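Local coordinates for putative uncharacterized protein lp_3323 (Lactobacillus plantarum, PDB 3DC7) that is of unknown function but belongs to the GDSL-like lipase/acylhydrolase family of the SGNH hydrolase clan, so it probably hydrolyses ester bonds, at residues Thr110-Ala115 against Ser160-Ala165; Met118-Leu123 against Ala171-Pro176; Leu58-Ser63 against Arg68-Ala73; Gly122-Thr125 against Pro131-Phe134. All blocks are in the same frame, centred on the assembly; numbering follows the deposited sequence.

Contact 1: Thr110-Ala115 against Ser160-Ala165; sequences TTFYGA and SDYEAA
The first turn of helix 112-126 lies beside helix 159-173, with Tyr113 CA 6.4 Å from Ala165 CA and Phe112 CA 7.6 Å from Tyr162 CA. The methyl of Ala165 sits over one face of the Tyr113 ring. Ala165 CB is 3.7 Å from the centroid of the Tyr113 ring and lies 21° off the normal, a CH-pi contact that leans toward the phenol end. The closest ring atom is Tyr113 CZ, 3.5 Å from Ala165 CB. Beyond the methyl, Tyr113 OH is hydrogen-bonded to Gln168 OE1. The same methyl also meets the Phe112 ring, but at its edge, with Phe112 CD2 3.7 Å from Ala165 CB. Both helices belong to the layer that packs on one side of the parallel sheet of this SGNH-type alpha/beta/alpha fold. Phe112 holds CG opposite its backbone N (chi1 -170°), which sends its ring across to Tyr162. There Tyr162 CD2 stands over the rim of one Phe112 face, 3.6 Å from Phe112 CD2. The two ring planes meet obliquely, at 57°. With an alanine in place of Tyr113, the Ala165 methyl would probably lose the surface it rests on, and Gln168 its phenol partner. Tyr162 OH is held beyond the contact by Gln99 O and Asn153 ND2. Thr111 N-caps the helix, its OG1 accepting from Gly114 N at 3.3 Å.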
loop_
_atom_site.group_PDB
_atom_site.type_symbol
_atom_site.label_atom_id
_atom_site.label_comp_id
_atom_site.label_asym_id
_atom_site.label_seq_id
_atom_site.Cartn_x
_atom_site.Cartn_y
_atom_site.Cartn_z
ATOM N N THR A 110 -7.056 -26.386 -9.383
ATOM C CA THR A 110 -6.297 -27.356 -8.607
ATOM C C THR A 110 -5.365 -26.684 -7.585
ATOM O O THR A 110 -5.084 -27.247 -6.525
ATOM C CB THR A 110 -5.557 -28.335 -9.579
ATOM O OG1 THR A 110 -6.141 -29.638 -9.468
ATOM C CG2 THR A 110 -4.059 -28.428 -9.320
ATOM N N THR A 111 -4.908 -25.473 -7.909
ATOM C CA THR A 111 -4.011 -24.741 -7.023
ATOM C C THR A 111 -4.619 -23.403 -6.647
ATOM O O THR A 111 -5.534 -22.916 -7.316
ATOM C CB THR A 111 -2.604 -24.525 -7.644
ATOM O OG1 THR A 111 -2.705 -23.750 -8.843
ATOM C CG2 THR A 111 -1.914 -25.866 -7.949
ATOM N N PHE A 112 -4.107 -22.812 -5.577
ATOM C CA PHE A 112 -4.602 -21.518 -5.099
ATOM C C PHE A 112 -4.398 -20.422 -6.144
ATOM O O PHE A 112 -5.285 -19.615 -6.372
ATOM C CB PHE A 112 -3.903 -21.139 -3.795
ATOM C CG PHE A 112 -4.508 -19.950 -3.104
ATOM C CD1 PHE A 112 -5.840 -19.964 -2.697
ATOM C CD2 PHE A 112 -3.742 -18.827 -2.838
ATOM C CE1 PHE A 112 -6.393 -18.870 -2.043
ATOM C CE2 PHE A 112 -4.296 -17.728 -2.179
ATOM C CZ PHE A 112 -5.624 -17.752 -1.790
ATOM N N TYR A 113 -3.230 -20.414 -6.775
ATOM C CA TYR A 113 -2.909 -19.438 -7.820
ATOM C C TYR A 113 -3.793 -19.580 -9.048
ATOM O O TYR A 113 -4.294 -18.585 -9.585
ATOM C CB TYR A 113 -1.458 -19.578 -8.247
ATOM C CG TYR A 113 -0.466 -18.768 -7.455
ATOM C CD1 TYR A 113 -0.305 -17.387 -7.685
ATOM C CD2 TYR A 113 0.362 -19.379 -6.516
ATOM C CE1 TYR A 113 0.648 -16.641 -6.975
ATOM C CE2 TYR A 113 1.307 -18.645 -5.795
ATOM C CZ TYR A 113 1.442 -17.285 -6.031
ATOM O OH TYR A 113 2.379 -16.580 -5.323
ATOM N N GLY A 114 -3.981 -20.823 -9.491
ATOM C CA GLY A 114 -4.867 -21.118 -10.607
ATOM C C GLY A 114 -6.301 -20.741 -10.313
ATOM O O GLY A 114 -6.993 -20.208 -11.176
ATOM N N ALA A 115 -6.752 -20.989 -9.089
ATOM C CA ALA A 115 -8.137 -20.687 -8.736
ATOM C C ALA A 115 -8.420 -19.176 -8.639
ATOM O O ALA A 115 -9.469 -18.726 -9.101
ATOM C CB ALA A 115 -8.550 -21.411 -7.493
ATOM N N SER A 160 1.083 -16.307 5.107
ATOM C CA SER A 160 1.609 -15.198 4.300
ATOM C C SER A 160 2.013 -15.577 2.871
ATOM O O SER A 160 2.184 -14.698 2.028
ATOM C CB SER A 160 2.782 -14.523 5.008
ATOM O OG SER A 160 3.890 -15.408 5.098
ATOM N N ASP A 161 2.174 -16.873 2.591
ATOM C CA ASP A 161 2.393 -17.320 1.195
ATOM C C ASP A 161 1.111 -17.224 0.370
ATOM O O ASP A 161 1.148 -16.867 -0.808
ATOM C CB ASP A 161 2.941 -18.736 1.153
ATOM C CG ASP A 161 4.343 -18.827 1.698
ATOM O OD1 ASP A 161 5.152 -17.930 1.378
ATOM O OD2 ASP A 161 4.645 -19.781 2.450
ATOM N N TYR A 162 -0.023 -17.525 1.010
ATOM C CA TYR A 162 -1.343 -17.384 0.380
ATOM C C TYR A 162 -1.742 -15.920 0.267
ATOM O O TYR A 162 -2.225 -15.464 -0.761
ATOM C CB TYR A 162 -2.388 -18.161 1.174
ATOM C CG TYR A 162 -2.196 -19.660 1.112
ATOM C CD1 TYR A 162 -1.191 -20.288 1.847
ATOM C CD2 TYR A 162 -3.019 -20.451 0.321
ATOM C CE1 TYR A 162 -1.016 -21.657 1.787
ATOM C CE2 TYR A 162 -2.846 -21.825 0.259
ATOM C CZ TYR A 162 -1.846 -22.415 0.996
ATOM O OH TYR A 162 -1.671 -23.767 0.940
ATOM N N GLU A 163 -1.526 -15.191 1.341
ATOM C CA GLU A 163 -1.690 -13.743 1.371
ATOM C C GLU A 163 -0.908 -13.038 0.236
ATOM O O GLU A 163 -1.446 -12.158 -0.419
ATOM C CB GLU A 163 -1.302 -13.239 2.768
ATOM C CG GLU A 163 -1.078 -11.740 2.886
ATOM C CD GLU A 163 -2.368 -10.951 2.745
ATOM O OE1 GLU A 163 -3.452 -11.558 2.906
ATOM O OE2 GLU A 163 -2.287 -9.734 2.466
ATOM N N ALA A 164 0.328 -13.460 -0.026
ATOM C CA ALA A 164 1.120 -12.914 -1.140
ATOM C C ALA A 164 0.569 -13.286 -2.522
ATOM O O ALA A 164 0.606 -12.467 -3.451
ATOM C CB ALA A 164 2.583 -13.332 -1.023
ATOM N N ALA A 165 0.051 -14.510 -2.650
ATOM C CA ALA A 165 -0.612 -14.966 -3.879
ATOM C C ALA A 165 -1.805 -14.062 -4.238
ATOM O O ALA A 165 -1.934 -13.612 -5.382
ATOM C CB ALA A 165 -1.050 -16.441 -3.743
#

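Contact 2: Met118-Leu123 against Ala171-Pro176; sequences MLLTGL and ADYGVP
Tyr173 and Leu120 carry this helix-helix contact, with Thr121 at its margin. Helix 159-173 finishes here in a Schellman motif: Gly174 takes positive phi, and its N donates to Ala171 O. Tyr173, just before that glycine, has CG beside its own backbone N (chi1 -71°), and this directs the ring onto helix 112-126. Leu120 CB lies over one face of the Tyr173 ring, 3.7 Å from its centroid and 15° off the normal, as a CH-pi contact. It sits toward the CB side of the phenol, with Tyr173 CG 3.6 Å from Leu120 CB. Leu120 CD1 adds a second touch on the same ring at Tyr173 CD1. Farther out, Thr121 OG1 comes within 3.0 Å of Tyr173 OH. That threonine oxygen is hydrogen-bonded to Met117 O in its own helix, which ties it down beside the phenol. An alanine at Tyr173 would probably leave Leu120 CB without the ring face it packs on and open a gap between the two helices. Ile190 of the third subunit packs on both Thr121 and Tyr173, so this margin is also part of the subunit interface. Inward, Phe134 of strand 132-136 touches both Leu120 and Val175. After the glycine the chain turns back toward the sheet and brings Val175 against the other branch of the leucine, with Leu120 CD2 3.8 Å from Val175 CG2.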
loop_
_atom_site.group_PDB
_atom_site.type_symbol
_atom_site.label_atom_id
_atom_site.label_comp_id
_atom_site.label_asym_id
_atom_site.label_seq_id
_atom_site.Cartn_x
_atom_site.Cartn_y
_atom_site.Cartn_z
HETATM N N MSE A 118 -8.885 -17.843 -12.337
HETATM C CA MSE A 118 -10.198 -18.079 -12.884
HETATM C C MSE A 118 -11.265 -17.247 -12.196
HETATM O O MSE A 118 -12.153 -16.724 -12.868
HETATM C CB MSE A 118 -10.533 -19.551 -12.858
HETATM C CG MSE A 118 -9.787 -20.303 -13.935
HETATM SE SE MSE A 118 -9.899 -22.174 -13.527
HETATM C CE MSE A 118 -11.620 -22.507 -14.425
ATOM N N LEU A 119 -11.170 -17.112 -10.876
ATOM C CA LEU A 119 -12.092 -16.250 -10.138
ATOM C C LEU A 119 -12.029 -14.819 -10.678
ATOM O O LEU A 119 -13.038 -14.275 -11.092
ATOM C CB LEU A 119 -11.777 -16.252 -8.642
ATOM C CG LEU A 119 -12.872 -16.043 -7.573
ATOM C CD1 LEU A 119 -12.272 -15.395 -6.336
ATOM C CD2 LEU A 119 -14.065 -15.244 -8.022
ATOM N N LEU A 120 -10.833 -14.240 -10.678
ATOM C CA LEU A 120 -10.602 -12.878 -11.157
ATOM C C LEU A 120 -10.991 -12.644 -12.622
ATOM O O LEU A 120 -11.513 -11.582 -12.946
ATOM C CB LEU A 120 -9.135 -12.479 -10.940
ATOM C CG LEU A 120 -8.760 -12.295 -9.470
ATOM C CD1 LEU A 120 -7.249 -12.293 -9.280
ATOM C CD2 LEU A 120 -9.411 -11.037 -8.911
ATOM N N THR A 121 -10.719 -13.612 -13.498
ATOM C CA THR A 121 -11.141 -13.521 -14.900
ATOM C C THR A 121 -12.672 -13.565 -15.008
ATOM O O THR A 121 -13.275 -12.748 -15.689
ATOM C CB THR A 121 -10.517 -14.640 -15.757
ATOM O OG1 THR A 121 -9.093 -14.586 -15.619
ATOM C CG2 THR A 121 -10.893 -14.473 -17.238
ATOM N N GLY A 122 -13.294 -14.499 -14.297
ATOM C CA GLY A 122 -14.748 -14.574 -14.228
ATOM C C GLY A 122 -15.404 -13.263 -13.842
ATOM O O GLY A 122 -16.363 -12.821 -14.493
ATOM N N LEU A 123 -14.884 -12.633 -12.789
ATOM C CA LEU A 123 -15.476 -11.408 -12.254
ATOM C C LEU A 123 -15.363 -10.228 -13.216
ATOM O O LEU A 123 -16.304 -9.438 -13.350
ATOM C CB LEU A 123 -14.839 -11.045 -10.914
ATOM C CG LEU A 123 -15.120 -11.952 -9.714
ATOM C CD1 LEU A 123 -14.161 -11.663 -8.571
ATOM C CD2 LEU A 123 -16.557 -11.821 -9.255
ATOM N N ALA A 171 -3.438 -7.859 -8.334
ATOM C CA ALA A 171 -2.703 -6.827 -9.049
ATOM C C ALA A 171 -2.835 -6.961 -10.555
ATOM O O ALA A 171 -3.089 -5.973 -11.244
ATOM C CB ALA A 171 -1.241 -6.831 -8.643
ATOM N N ASP A 172 -2.683 -8.182 -11.058
ATOM C CA ASP A 172 -2.774 -8.455 -12.493
ATOM C C ASP A 172 -4.151 -8.193 -13.127
ATOM O O ASP A 172 -4.272 -8.102 -14.348
ATOM C CB ASP A 172 -2.354 -9.890 -12.770
ATOM C CG ASP A 172 -0.867 -10.095 -12.628
ATOM O OD1 ASP A 172 -0.086 -9.119 -12.735
ATOM O OD2 ASP A 172 -0.477 -11.258 -12.411
ATOM N N TYR A 173 -5.177 -8.059 -12.301
ATOM C CA TYR A 173 -6.520 -7.828 -12.803
ATOM C C TYR A 173 -7.037 -6.468 -12.405
ATOM O O TYR A 173 -8.157 -6.101 -12.745
ATOM C CB TYR A 173 -7.452 -8.948 -12.335
ATOM C CG TYR A 173 -7.149 -10.245 -13.030
ATOM C CD1 TYR A 173 -6.101 -11.075 -12.589
ATOM C CD2 TYR A 173 -7.868 -10.627 -14.155
ATOM C CE1 TYR A 173 -5.795 -12.266 -13.245
ATOM C CE2 TYR A 173 -7.576 -11.811 -14.812
ATOM C CZ TYR A 173 -6.541 -12.622 -14.354
ATOM O OH TYR A 173 -6.268 -13.787 -15.015
ATOM N N GLY A 174 -6.199 -5.719 -11.691
ATOM C CA GLY A 174 -6.522 -4.366 -11.261
ATOM C C GLY A 174 -7.471 -4.290 -10.086
ATOM O O GLY A 174 -8.014 -3.223 -9.796
ATOM N N VAL A 175 -7.657 -5.415 -9.398
ATOM C CA VAL A 175 -8.619 -5.493 -8.309
ATOM C C VAL A 175 -8.005 -5.066 -6.978
ATOM O O VAL A 175 -7.094 -5.721 -6.496
ATOM C CB VAL A 175 -9.203 -6.935 -8.156
ATOM C CG1 VAL A 175 -10.143 -7.001 -6.946
ATOM C CG2 VAL A 175 -9.917 -7.341 -9.416
ATOM N N PRO A 176 -8.534 -3.989 -6.364
ATOM C CA PRO A 176 -8.013 -3.556 -5.064
ATOM C C PRO A 176 -7.992 -4.685 -4.032
ATOM O O PRO A 176 -8.841 -5.590 -4.054
ATOM C CB PRO A 176 -8.986 -2.454 -4.644
ATOM C CG PRO A 176 -9.491 -1.898 -5.954
ATOM C CD PRO A 176 -9.638 -3.130 -6.826
#

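Contact 3: Leu58-Ser63 against Arg68-Ala73; sequences LGISGS and RYDAMA
Ser63 has OG swung opposite its backbone N (chi1 167°), toward Asp70, while Asp70 places its carboxylate beside its own N (chi1 -71°), toward Ile60. The two segments flank a short connection that follows strand 56-59. By position and sequence, Leu58-Ser63 probably corresponds to the glycine-containing loop after the second strand in SGNH hydrolases. A type II turn from Ile60 to Ser63, with Gly62 at positive phi, shapes that loop. Ser63 OG donates to Asp70 O at 2.9 Å. The hydroxyl reaches this carbonyl from above its plane, 44° out of it. Arg75 reinforces the pair: its NE bonds to Asp70 O and its NH2 to Ser63 OG, while NH1 reaches Leu58 O. Next to this bond, Ser63 CA makes a CA-H...O contact of 3.3 Å with Tyr69 O. Gly62 O rests 3.5 Å from Tyr69 CB. Arg97 donates to Gly62 O and makes a cation-pi contact with the Tyr69 ring. On the more open side, the methyl Ile60 CG2 lies 3.6 Å from Asp70 OD1, and the two side chains cross at about a right angle. Met72, present as selenomethionine, is buried beside Ser63. The chain bends about the CG-SE bond, which brings Met72 CE to 3.5 Å from Ser63 O.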
loop_
_atom_site.group_PDB
_atom_site.type_symbol
_atom_site.label_atom_id
_atom_site.label_comp_id
_atom_site.label_asym_id
_atom_site.label_seq_id
_atom_site.Cartn_x
_atom_site.Cartn_y
_atom_site.Cartn_z
ATOM N N LEU A 58 -23.250 -14.799 -0.085
ATOM C CA LEU A 58 -22.751 -16.008 -0.740
ATOM C C LEU A 58 -21.603 -16.647 0.050
ATOM O O LEU A 58 -20.608 -17.096 -0.519
ATOM C CB LEU A 58 -22.318 -15.694 -2.171
ATOM C CG LEU A 58 -23.470 -15.146 -3.003
ATOM C CD1 LEU A 58 -22.975 -14.215 -4.084
ATOM C CD2 LEU A 58 -24.285 -16.297 -3.572
ATOM N N GLY A 59 -21.751 -16.675 1.367
ATOM C CA GLY A 59 -20.755 -17.286 2.238
ATOM C C GLY A 59 -21.155 -18.723 2.498
ATOM O O GLY A 59 -22.338 -19.027 2.654
ATOM N N ILE A 60 -20.168 -19.609 2.524
ATOM C CA ILE A 60 -20.382 -21.014 2.849
ATOM C C ILE A 60 -19.270 -21.385 3.803
ATOM O O ILE A 60 -18.094 -21.194 3.485
ATOM C CB ILE A 60 -20.314 -21.913 1.591
ATOM C CG1 ILE A 60 -21.453 -21.567 0.623
ATOM C CG2 ILE A 60 -20.368 -23.402 1.968
ATOM C CD1 ILE A 60 -21.595 -22.540 -0.553
ATOM N N SER A 61 -19.645 -21.874 4.982
ATOM C CA SER A 61 -18.715 -22.376 5.977
ATOM C C SER A 61 -17.715 -23.344 5.360
ATOM O O SER A 61 -18.100 -24.285 4.664
ATOM C CB SER A 61 -19.492 -23.093 7.079
ATOM O OG SER A 61 -18.630 -23.916 7.871
ATOM N N GLY A 62 -16.435 -23.084 5.589
ATOM C CA GLY A 62 -15.387 -24.011 5.197
ATOM C C GLY A 62 -14.882 -23.882 3.776
ATOM O O GLY A 62 -13.937 -24.574 3.402
ATOM N N SER A 63 -15.491 -22.986 3.001
ATOM C CA SER A 63 -15.216 -22.861 1.571
ATOM C C SER A 63 -13.810 -22.316 1.243
ATOM O O SER A 63 -13.326 -21.383 1.865
ATOM C CB SER A 63 -16.317 -22.006 0.903
ATOM O OG SER A 63 -15.958 -21.606 -0.411
ATOM N N ARG A 68 -10.858 -27.551 -3.274
ATOM C CA ARG A 68 -10.955 -28.481 -2.141
ATOM C C ARG A 68 -12.335 -28.543 -1.500
ATOM O O ARG A 68 -12.826 -29.636 -1.204
ATOM C CB ARG A 68 -9.909 -28.160 -1.066
ATOM C CG ARG A 68 -8.452 -28.453 -1.446
ATOM C CD ARG A 68 -8.017 -29.903 -1.240
ATOM N NE ARG A 68 -8.674 -30.545 -0.107
ATOM C CZ ARG A 68 -8.053 -31.050 0.953
ATOM N NH1 ARG A 68 -6.731 -31.006 1.055
ATOM N NH2 ARG A 68 -8.766 -31.606 1.918
ATOM N N TYR A 69 -12.952 -27.375 -1.300
ATOM C CA TYR A 69 -14.251 -27.246 -0.619
ATOM C C TYR A 69 -15.107 -26.113 -1.203
ATOM O O TYR A 69 -14.782 -24.945 -1.009
ATOM C CB TYR A 69 -14.028 -26.966 0.872
ATOM C CG TYR A 69 -13.362 -28.082 1.630
ATOM C CD1 TYR A 69 -11.996 -28.062 1.890
ATOM C CD2 TYR A 69 -14.106 -29.168 2.086
ATOM C CE1 TYR A 69 -11.376 -29.105 2.604
ATOM C CE2 TYR A 69 -13.504 -30.204 2.789
ATOM C CZ TYR A 69 -12.147 -30.167 3.046
ATOM O OH TYR A 69 -11.586 -31.211 3.743
ATOM N N ASP A 70 -16.203 -26.452 -1.886
ATOM C CA ASP A 70 -17.146 -25.453 -2.411
ATOM C C ASP A 70 -16.461 -24.279 -3.095
ATOM O O ASP A 70 -16.694 -23.122 -2.716
ATOM C CB ASP A 70 -18.035 -24.907 -1.281
ATOM C CG ASP A 70 -19.037 -25.925 -0.784
ATOM O OD1 ASP A 70 -18.949 -26.331 0.405
ATOM O OD2 ASP A 70 -19.912 -26.321 -1.587
ATOM N N ALA A 71 -15.619 -24.576 -4.086
ATOM C CA ALA A 71 -14.755 -23.587 -4.741
ATOM C C ALA A 71 -15.413 -22.244 -5.040
ATOM O O ALA A 71 -16.321 -22.168 -5.858
ATOM C CB ALA A 71 -14.194 -24.169 -6.033
HETATM N N MSE A 72 -14.938 -21.187 -4.411
HETATM C CA MSE A 72 -15.354 -19.828 -4.798
HETATM C C MSE A 72 -15.054 -19.501 -6.268
HETATM O O MSE A 72 -15.731 -18.666 -6.885
HETATM C CB MSE A 72 -14.710 -18.784 -3.899
HETATM C CG MSE A 72 -15.254 -18.764 -2.482
HETATM SE SE MSE A 72 -14.383 -17.363 -1.396
HETATM C CE MSE A 72 -14.068 -18.439 0.211
ATOM N N ALA A 73 -14.058 -20.165 -6.823
ATOM C CA ALA A 73 -13.704 -19.984 -8.232
ATOM C C ALA A 73 -14.763 -20.537 -9.189
ATOM O O ALA A 73 -14.697 -20.295 -10.393
ATOM C CB ALA A 73 -12.334 -20.572 -8.525
#

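Contact 4: Gly122-Thr125 against Pro131-Phe134; sequences GLQT and PKLF
In the beta-alpha-beta crossover that runs from strand 85-89 through helix 112-126 to strand 132-136, Leu123 and Gln124 near the end of the helix meet Lys132 and Phe134 of the strand. The backbones stay well apart here, with Leu123 CA 8.6 Å from Lys132 CA, and side chains bridge the space. Lys132 stretches toward the helix with its chain extended as far as CE. It then bends at chi4 (79°), which brings the ammonium to the glutamine. Lys132 NZ donates to Gln124 OE1 at 2.7 Å. The nitrogen stands almost straight off the end of the amide C=O, at an angle of 167°. Two backbone oxygens beyond the segments, Trp127 O and Val130 O, also accept from NZ. The buried charge is thus met by three oxygens at and just beyond the C-terminal end of the helix, a setting that probably favours it. The lysine carbons pack as well: Lys132 CE lies 3.4 Å from Leu123 O and 4.0 Å from Leu123 CB. The other end of the Gln124 amide is also tied, its NE2 donating to Tyr173 O, so the group is fixed in its rotation. Gln193 of the third subunit packs on both Gln124 and Lys132. Deeper in, Leu123 CD1 approaches the edge of the Phe134 ring, 3.9 Å from Phe134 CE2. This touch is less certain, because Phe134 is modelled in two conformers. Helix packed on strand across such a crossover is typical of the three-layer alpha/beta/alpha fold of the SGNH hydrolases.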
loop_
_atom_site.group_PDB
_atom_site.type_symbol
_atom_site.label_atom_id
_atom_site.label_comp_id
_atom_site.label_asym_id
_atom_site.label_seq_id
_atom_site.Cartn_x
_atom_site.Cartn_y
_atom_site.Cartn_z
ATOM N N GLY A 122 -13.294 -14.499 -14.297
ATOM C CA GLY A 122 -14.748 -14.574 -14.228
ATOM C C GLY A 122 -15.404 -13.263 -13.842
ATOM O O GLY A 122 -16.363 -12.821 -14.493
ATOM N N LEU A 123 -14.884 -12.633 -12.789
ATOM C CA LEU A 123 -15.476 -11.408 -12.254
ATOM C C LEU A 123 -15.363 -10.228 -13.216
ATOM O O LEU A 123 -16.304 -9.438 -13.350
ATOM C CB LEU A 123 -14.839 -11.045 -10.914
ATOM C CG LEU A 123 -15.120 -11.952 -9.714
ATOM C CD1 LEU A 123 -14.161 -11.663 -8.571
ATOM C CD2 LEU A 123 -16.557 -11.821 -9.255
ATOM N N GLN A 124 -14.205 -10.108 -13.864
ATOM C CA GLN A 124 -13.904 -8.972 -14.730
ATOM C C GLN A 124 -14.604 -9.113 -16.073
ATOM O O GLN A 124 -14.943 -8.115 -16.702
ATOM C CB GLN A 124 -12.392 -8.823 -14.952
ATOM C CG GLN A 124 -11.566 -8.441 -13.725
ATOM C CD GLN A 124 -11.931 -7.075 -13.146
ATOM O OE1 GLN A 124 -13.084 -6.830 -12.799
ATOM N NE2 GLN A 124 -10.941 -6.188 -13.023
ATOM N N THR A 125 -14.815 -10.364 -16.496
ATOM C CA THR A 125 -15.512 -10.674 -17.731
ATOM C C THR A 125 -16.990 -10.392 -17.571
ATOM O O THR A 125 -17.585 -9.745 -18.430
ATOM C CB THR A 125 -15.290 -12.133 -18.139
ATOM O OG1 THR A 125 -13.884 -12.358 -18.297
ATOM C CG2 THR A 125 -15.996 -12.458 -19.442
ATOM N N PRO A 131 -17.627 -2.180 -9.208
ATOM C CA PRO A 131 -16.505 -2.086 -8.280
ATOM C C PRO A 131 -16.357 -3.357 -7.442
ATOM O O PRO A 131 -17.354 -3.921 -6.975
ATOM C CB PRO A 131 -16.864 -0.880 -7.393
ATOM C CG PRO A 131 -18.321 -0.697 -7.545
ATOM C CD PRO A 131 -18.668 -1.173 -8.918
ATOM N N LYS A 132 -15.117 -3.806 -7.280
ATOM C CA LYS A 132 -14.834 -5.047 -6.564
ATOM C C LYS A 132 -13.648 -4.874 -5.651
ATOM O O LYS A 132 -12.719 -4.137 -5.963
ATOM C CB LYS A 132 -14.470 -6.175 -7.536
ATOM C CG LYS A 132 -15.362 -6.299 -8.717
ATOM C CD LYS A 132 -14.712 -7.131 -9.793
ATOM C CE LYS A 132 -15.579 -7.096 -11.020
ATOM N NZ LYS A 132 -15.355 -5.821 -11.745
ATOM N N LEU A 133 -13.667 -5.583 -4.533
ATOM C CA LEU A 133 -12.455 -5.729 -3.755
ATOM C C LEU A 133 -12.250 -7.143 -3.214
ATOM O O LEU A 133 -13.211 -7.898 -3.012
ATOM C CB LEU A 133 -12.332 -4.657 -2.657
ATOM C CG LEU A 133 -13.242 -4.485 -1.441
ATOM C CD1 LEU A 133 -13.836 -5.766 -0.974
ATOM C CD2 LEU A 133 -12.440 -3.893 -0.312
ATOM N N PHE A 134 -10.985 -7.487 -2.996
ATOM C CA PHE A 134 -10.586 -8.749 -2.390
ATOM C C PHE A 134 -10.141 -8.508 -0.964
ATOM O O PHE A 134 -9.303 -7.641 -0.712
ATOM C CB PHE A 134 -9.444 -9.385 -3.186
ATOM C CG PHE A 134 -9.897 -10.433 -4.153
ATOM C CD1 PHE A 134 -9.465 -11.743 -4.022
ATOM C CD2 PHE A 134 -10.779 -10.113 -5.186
ATOM C CE1 PHE A 134 -9.887 -12.725 -4.910
ATOM C CE2 PHE A 134 -11.214 -11.091 -6.076
ATOM C CZ PHE A 134 -10.768 -12.394 -5.937
#

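Overall arrangement
Contacts 1 and 2 join the same two helices, 112-126 and 159-173, at successive places, with centres 13 Å apart. Both rest on aromatic rings and aliphatic groups, but the touching residues of contact 1 are all buried, while contact 2 is partly buried. Contact 4 is buried too and fastens the first of these helices to the sheet, mainly through a lysine-amide bond. It shares Gly122 and Leu123 with contact 2, and both meet the third subunit. Contact 3 is more polar and partly exposed. It lies mostly in loops beyond strand 56-59, an outermost strand of the sheet. Met72 and Ala73 pack on Leu119, and Ala73 also on Ala115.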